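Local coordinates for protein Abbfa_003403 (Acinetobacter baumannii, PDB 4ZXH) that is a four-domain nonribosomal peptide synthetase that probably activates an amino acid, loads it on a carrier domain, condenses it with a donor and releases the product, at residues F201-L206 and V339-P344; L648-D653 and E787-T792. All coordinates share one frame; numbering follows the deposited sequence.

Both contacts belong to one long modular chain but to different catalytic parts of it. Interaction 1 joins the C-terminal ends of helices 197-205 and 335-342 in the condensation domain, near the bound 4'-phosphopantetheine, which touches Val339 of segment 339-344. Interaction 2 follows in the adenylation domain, where helix 641-655 meets the turn that leaves strand 787-788. The two come in series along the sequence, the first closing before the second opens, and share no helix or sheet. Their centres lie about 55 Å apart, their nearest atoms about 41 Å, on opposite sides of the chain's centre. Each thus ties together distant sequence within its own domain, and neither bridges two domains.

Interaction 1: F201-L206 and V339-P344; sequences FWKNAL and VEAVSP
The ammonium of Lys203 reaches across to the backbone of helix 335-342, where NZ donates a hydrogen bond of 3.0 Å to Ala341 O. The two partners sit in the condensation domain, of the chloramphenicol acetyltransferase-like fold, and each belongs to the last turn of a helix: 197-205 for the lysine, 335-342 for the alanine. Lys203 CG stands anti to the backbone N (chi1 -152°), and bends at chi3 and chi4 then swing the end of the chain over to the neighbouring helix. NZ comes in above the carbonyl plane rather than on a lone pair, at a C=O...N angle of 105°. A positive charge at the C-terminal end of a helix would probably be favoured by the helix dipole.

The methyl of the same alanine also meets the lysine, with Ala341 CB 3.3 Å from Lys203 NZ. Beside this bond the remaining contact is apolar and loose, with one pair of side chains within 4.5 Å. The backbones are nearest at Lys203 and Val342, their CA atoms 5.6 Å apart. Leu206, the first residue to leave helical geometry after helix 197-205, also packs on Ala302, His304 and Val338, so it borders strand 302-306. Trp202 NE1 is hydrogen-bonded to His330 O, joining helix 197-205 to the residue that follows helix 313-329. On helix 335-342, the CB of Val339 points away from segment 201-206, and this residue touches the 4'-phosphopantetheine; the contact thus lies behind a residue of that pocket, with the Val342 side chain about 10 Å from the bound group. Ser343, with positive phi, ends that helix just after Val342, whose CG2 lies 4.3 Å from Leu206 CB.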
loop_
_atom_site.group_PDB
_atom_site.type_symbol
_atom_site.label_atom_id
_atom_site.label_comp_id
_atom_site.label_asym_id
_atom_site.label_seq_id
_atom_site.Cartn_x
_atom_site.Cartn_y
_atom_site.Cartn_z
ATOM N N PHE A 201 -6.771 21.456 -20.294
ATOM C CA PHE A 201 -7.933 21.509 -19.410
ATOM C C PHE A 201 -7.857 20.448 -18.317
ATOM O O PHE A 201 -7.998 20.759 -17.131
ATOM C CB PHE A 201 -9.228 21.334 -20.199
ATOM C CG PHE A 201 -10.455 21.217 -19.334
ATOM C CD1 PHE A 201 -11.222 22.333 -19.042
ATOM C CD2 PHE A 201 -10.848 19.985 -18.813
ATOM C CE1 PHE A 201 -12.362 22.229 -18.243
ATOM C CE2 PHE A 201 -11.984 19.875 -18.009
ATOM C CZ PHE A 201 -12.745 21.000 -17.731
ATOM N N TRP A 202 -7.651 19.196 -18.726
ATOM C CA TRP A 202 -7.603 18.080 -17.790
ATOM C C TRP A 202 -6.387 18.161 -16.885
ATOM O O TRP A 202 -6.448 17.834 -15.697
ATOM C CB TRP A 202 -7.594 16.749 -18.534
ATOM C CG TRP A 202 -8.887 16.426 -19.179
ATOM C CD1 TRP A 202 -9.121 16.280 -20.512
ATOM C CD2 TRP A 202 -10.141 16.212 -18.523
ATOM N NE1 TRP A 202 -10.448 15.986 -20.731
ATOM C CE2 TRP A 202 -11.096 15.938 -19.525
ATOM C CE3 TRP A 202 -10.549 16.220 -17.188
ATOM C CZ2 TRP A 202 -12.426 15.676 -19.233
ATOM C CZ3 TRP A 202 -11.874 15.965 -16.899
ATOM C CH2 TRP A 202 -12.795 15.693 -17.914
ATOM N N LYS A 203 -5.276 18.595 -17.457
ATOM C CA LYS A 203 -4.040 18.705 -16.705
ATOM C C LYS A 203 -4.264 19.680 -15.545
ATOM O O LYS A 203 -3.783 19.448 -14.437
ATOM C CB LYS A 203 -2.896 19.153 -17.623
ATOM C CG LYS A 203 -1.505 18.694 -17.197
ATOM C CD LYS A 203 -0.424 19.351 -18.060
ATOM C CE LYS A 203 -0.144 18.589 -19.354
ATOM N NZ LYS A 203 0.598 17.309 -19.118
ATOM N N ASN A 204 -5.035 20.741 -15.781
ATOM C CA ASN A 204 -5.319 21.707 -14.713
ATOM C C ASN A 204 -6.447 21.255 -13.784
ATOM O O ASN A 204 -6.406 21.477 -12.575
ATOM C CB ASN A 204 -5.646 23.083 -15.308
ATOM C CG ASN A 204 -4.422 23.756 -15.922
ATOM O OD1 ASN A 204 -3.283 23.482 -15.526
ATOM N ND2 ASN A 204 -4.646 24.630 -16.901
ATOM N N ALA A 205 -7.452 20.609 -14.351
ATOM C CA ALA A 205 -8.577 20.127 -13.566
ATOM C C ALA A 205 -8.136 19.102 -12.519
ATOM O O ALA A 205 -8.718 19.029 -11.439
ATOM C CB ALA A 205 -9.647 19.525 -14.492
ATOM N N LEU A 206 -7.107 18.321 -12.839
ATOM C CA LEU A 206 -6.680 17.230 -11.958
ATOM C C LEU A 206 -5.327 17.439 -11.269
ATOM O O LEU A 206 -4.847 16.537 -10.591
ATOM C CB LEU A 206 -6.650 15.911 -12.745
ATOM C CG LEU A 206 -8.051 15.425 -13.152
ATOM C CD1 LEU A 206 -8.039 14.401 -14.281
ATOM C CD2 LEU A 206 -8.748 14.848 -11.945
ATOM N N VAL A 339 -4.034 10.246 -18.032
ATOM C CA VAL A 339 -3.169 9.733 -16.980
ATOM C C VAL A 339 -1.719 9.912 -17.392
ATOM O O VAL A 339 -0.874 10.257 -16.572
ATOM C CB VAL A 339 -3.454 8.271 -16.667
ATOM C CG1 VAL A 339 -2.289 7.655 -15.913
ATOM C CG2 VAL A 339 -4.718 8.164 -15.851
ATOM N N GLU A 340 -1.447 9.718 -18.677
ATOM C CA GLU A 340 -0.109 9.952 -19.216
ATOM C C GLU A 340 0.346 11.399 -18.979
ATOM O O GLU A 340 1.495 11.627 -18.614
ATOM C CB GLU A 340 -0.073 9.602 -20.709
ATOM C CG GLU A 340 1.184 10.026 -21.471
ATOM C CD GLU A 340 1.175 9.579 -22.951
ATOM O OE1 GLU A 340 0.247 8.847 -23.380
ATOM O OE2 GLU A 340 2.104 9.971 -23.687
ATOM N N ALA A 341 -0.563 12.359 -19.144
ATOM C CA ALA A 341 -0.222 13.783 -19.038
ATOM C C ALA A 341 -0.087 14.252 -17.600
ATOM O O ALA A 341 0.815 15.007 -17.277
ATOM C CB ALA A 341 -1.257 14.636 -19.760
ATOM N N VAL A 342 -1.003 13.818 -16.741
ATOM C CA VAL A 342 -0.985 14.196 -15.330
ATOM C C VAL A 342 0.185 13.549 -14.612
ATOM O O VAL A 342 0.788 14.124 -13.710
ATOM C CB VAL A 342 -2.281 13.781 -14.646
ATOM C CG1 VAL A 342 -2.226 14.090 -13.156
ATOM C CG2 VAL A 342 -3.462 14.460 -15.320
ATOM N N SER A 343 0.474 12.332 -15.050
ATOM C CA SER A 343 1.560 11.502 -14.564
ATOM C C SER A 343 1.571 11.272 -13.052
ATOM O O SER A 343 2.579 11.517 -12.402
ATOM C CB SER A 343 2.896 12.090 -15.003
ATOM O OG SER A 343 3.934 11.130 -14.844
ATOM N N PRO A 344 0.478 10.733 -12.502
ATOM C CA PRO A 344 0.456 10.458 -11.064
ATOM C C PRO A 344 1.438 9.361 -10.697
ATOM O O PRO A 344 1.931 8.672 -11.589
ATOM C CB PRO A 344 -0.985 9.994 -10.819
ATOM C CG PRO A 344 -1.392 9.351 -12.133
ATOM C CD PRO A 344 -0.661 10.114 -13.211
#

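Interaction 2: L648-D653 and E787-T792; sequences LLSMND and EPLANT
Ser650 and Met651 owe their contacts with the 787-792 segment to two different first torsions. In Ser650 the hydroxyl stands anti to the main-chain N (chi1 -154°), which carries OG off the helix to the backbone of the facing turn. In Met651 it is the carbonyl carbon that CG opposes (chi1 -87°), and further bends at chi2 and chi3 fold the chain around so that its methyl faces Leu789.

The hydroxyl acts as acceptor: Ala790 N donates to Ser650 OG over 2.8 Å, with an N-H...O angle of 162°, a nearly straight bond. This satisfies a buried amide with a buried side-chain oxygen. Leu789 CB and Ala790 CB also lie against Ser650 OG, each at 3.4 Å.

The setting is the large subdomain of an ANL-type adenylation domain. Strand 787-788 is the edge of its mixed nine-stranded sheet, and the type II turn from Leu789 to Thr792 leads from it into strand 792-797 of a separate antiparallel sheet; Asn791, with positive phi, takes the third position of that turn. Helix 641-655 holds the turn a second time through Asn646, whose side-chain amide bonds both Ala790 O and Asn791 ND2.

Next to the serine, the Met651 and Leu789 side chains cross at about a right angle. Met651 CE is set against both branches of the leucine, 3.4 Å from Leu789 CD2 and 3.5 Å from Leu789 CD1. Met651 also touches Leu676 of helix 674-679, so it contacts both that helix and the turn.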
loop_
_atom_site.group_PDB
_atom_site.type_symbol
_atom_site.label_atom_id
_atom_site.label_comp_id
_atom_site.label_asym_id
_atom_site.label_seq_id
_atom_site.Cartn_x
_atom_site.Cartn_y
_atom_site.Cartn_z
ATOM N N LEU A 648 -14.392 -0.194 40.022
ATOM C CA LEU A 648 -13.962 -1.447 40.623
ATOM C C LEU A 648 -15.030 -2.519 40.543
ATOM O O LEU A 648 -14.739 -3.652 40.149
ATOM C CB LEU A 648 -13.552 -1.219 42.083
ATOM C CG LEU A 648 -12.203 -0.503 42.172
ATOM C CD1 LEU A 648 -11.889 -0.048 43.582
ATOM C CD2 LEU A 648 -11.123 -1.426 41.642
ATOM N N LEU A 649 -16.262 -2.164 40.901
ATOM C CA LEU A 649 -17.369 -3.121 40.842
ATOM C C LEU A 649 -17.648 -3.569 39.411
ATOM O O LEU A 649 -17.924 -4.740 39.156
ATOM C CB LEU A 649 -18.638 -2.529 41.454
ATOM C CG LEU A 649 -18.650 -2.348 42.973
ATOM C CD1 LEU A 649 -19.992 -1.818 43.414
ATOM C CD2 LEU A 649 -18.332 -3.667 43.663
ATOM N N SER A 650 -17.573 -2.623 38.481
ATOM C CA SER A 650 -17.794 -2.902 37.068
ATOM C C SER A 650 -16.743 -3.888 36.580
ATOM O O SER A 650 -17.030 -4.821 35.829
ATOM C CB SER A 650 -17.730 -1.612 36.251
ATOM O OG SER A 650 -18.478 -1.696 35.052
ATOM N N MET A 651 -15.517 -3.677 37.031
ATOM C CA MET A 651 -14.416 -4.523 36.622
ATOM C C MET A 651 -14.594 -5.915 37.194
ATOM O O MET A 651 -14.279 -6.911 36.531
ATOM C CB MET A 651 -13.083 -3.910 37.052
ATOM C CG MET A 651 -12.542 -2.934 36.013
ATOM S SD MET A 651 -12.239 -3.697 34.378
ATOM C CE MET A 651 -13.033 -2.492 33.374
ATOM N N ASN A 652 -15.138 -5.994 38.406
ATOM C CA ASN A 652 -15.337 -7.297 39.014
ATOM C C ASN A 652 -16.318 -8.178 38.255
ATOM O O ASN A 652 -16.184 -9.395 38.300
ATOM C CB ASN A 652 -15.810 -7.172 40.452
ATOM C CG ASN A 652 -15.938 -8.523 41.120
ATOM O OD1 ASN A 652 -14.932 -9.211 41.323
ATOM N ND2 ASN A 652 -17.174 -8.931 41.436
ATOM N N ASP A 653 -17.301 -7.573 37.578
ATOM C CA ASP A 653 -18.279 -8.319 36.760
ATOM C C ASP A 653 -17.559 -9.138 35.695
ATOM O O ASP A 653 -17.949 -10.263 35.379
ATOM C CB ASP A 653 -19.276 -7.374 36.073
ATOM C CG ASP A 653 -20.295 -6.778 37.033
ATOM O OD1 ASP A 653 -20.557 -7.379 38.098
ATOM O OD2 ASP A 653 -20.839 -5.697 36.705
ATOM N N GLU A 787 -16.874 -3.034 25.008
ATOM C CA GLU A 787 -18.091 -2.641 25.700
ATOM C C GLU A 787 -17.822 -1.591 26.778
ATOM O O GLU A 787 -16.829 -1.675 27.501
ATOM C CB GLU A 787 -18.732 -3.874 26.332
ATOM C CG GLU A 787 -19.231 -4.926 25.343
ATOM C CD GLU A 787 -19.811 -6.151 26.051
ATOM O OE1 GLU A 787 -19.133 -6.688 26.958
ATOM O OE2 GLU A 787 -20.939 -6.574 25.709
ATOM N N PRO A 788 -18.718 -0.602 26.902
ATOM C CA PRO A 788 -18.644 0.416 27.967
ATOM C C PRO A 788 -18.921 -0.174 29.347
ATOM O O PRO A 788 -19.778 -1.050 29.478
ATOM C CB PRO A 788 -19.752 1.416 27.597
ATOM C CG PRO A 788 -20.229 1.026 26.220
ATOM C CD PRO A 788 -19.891 -0.418 26.031
ATOM N N LEU A 789 -18.218 0.314 30.361
ATOM C CA LEU A 789 -18.449 -0.101 31.746
ATOM C C LEU A 789 -19.777 0.425 32.293
ATOM O O LEU A 789 -20.506 1.132 31.593
ATOM C CB LEU A 789 -17.317 0.385 32.641
ATOM C CG LEU A 789 -16.106 -0.510 32.828
ATOM C CD1 LEU A 789 -15.514 -0.849 31.488
ATOM C CD2 LEU A 789 -15.098 0.241 33.673
ATOM N N ALA A 790 -20.066 0.107 33.556
ATOM C CA ALA A 790 -21.363 0.433 34.144
ATOM C C ALA A 790 -21.527 1.935 34.322
ATOM O O ALA A 790 -20.621 2.613 34.808
ATOM C CB ALA A 790 -21.538 -0.276 35.459
ATOM N N ASN A 791 -22.681 2.441 33.899
ATOM C CA ASN A 791 -23.010 3.855 34.008
ATOM C C ASN A 791 -22.029 4.726 33.235
ATOM O O ASN A 791 -21.654 5.821 33.657
ATOM C CB ASN A 791 -23.069 4.259 35.478
ATOM C CG ASN A 791 -23.848 3.266 36.299
ATOM O OD1 ASN A 791 -25.075 3.195 36.205
ATOM N ND2 ASN A 791 -23.141 2.475 37.095
ATOM N N THR A 792 -21.616 4.204 32.092
ATOM C CA THR A 792 -20.729 4.902 31.185
ATOM C C THR A 792 -21.433 4.984 29.831
ATOM O O THR A 792 -22.094 4.029 29.400
ATOM C CB THR A 792 -19.369 4.175 31.051
ATOM O OG1 THR A 792 -18.783 3.974 32.351
ATOM C CG2 THR A 792 -18.417 4.989 30.185
#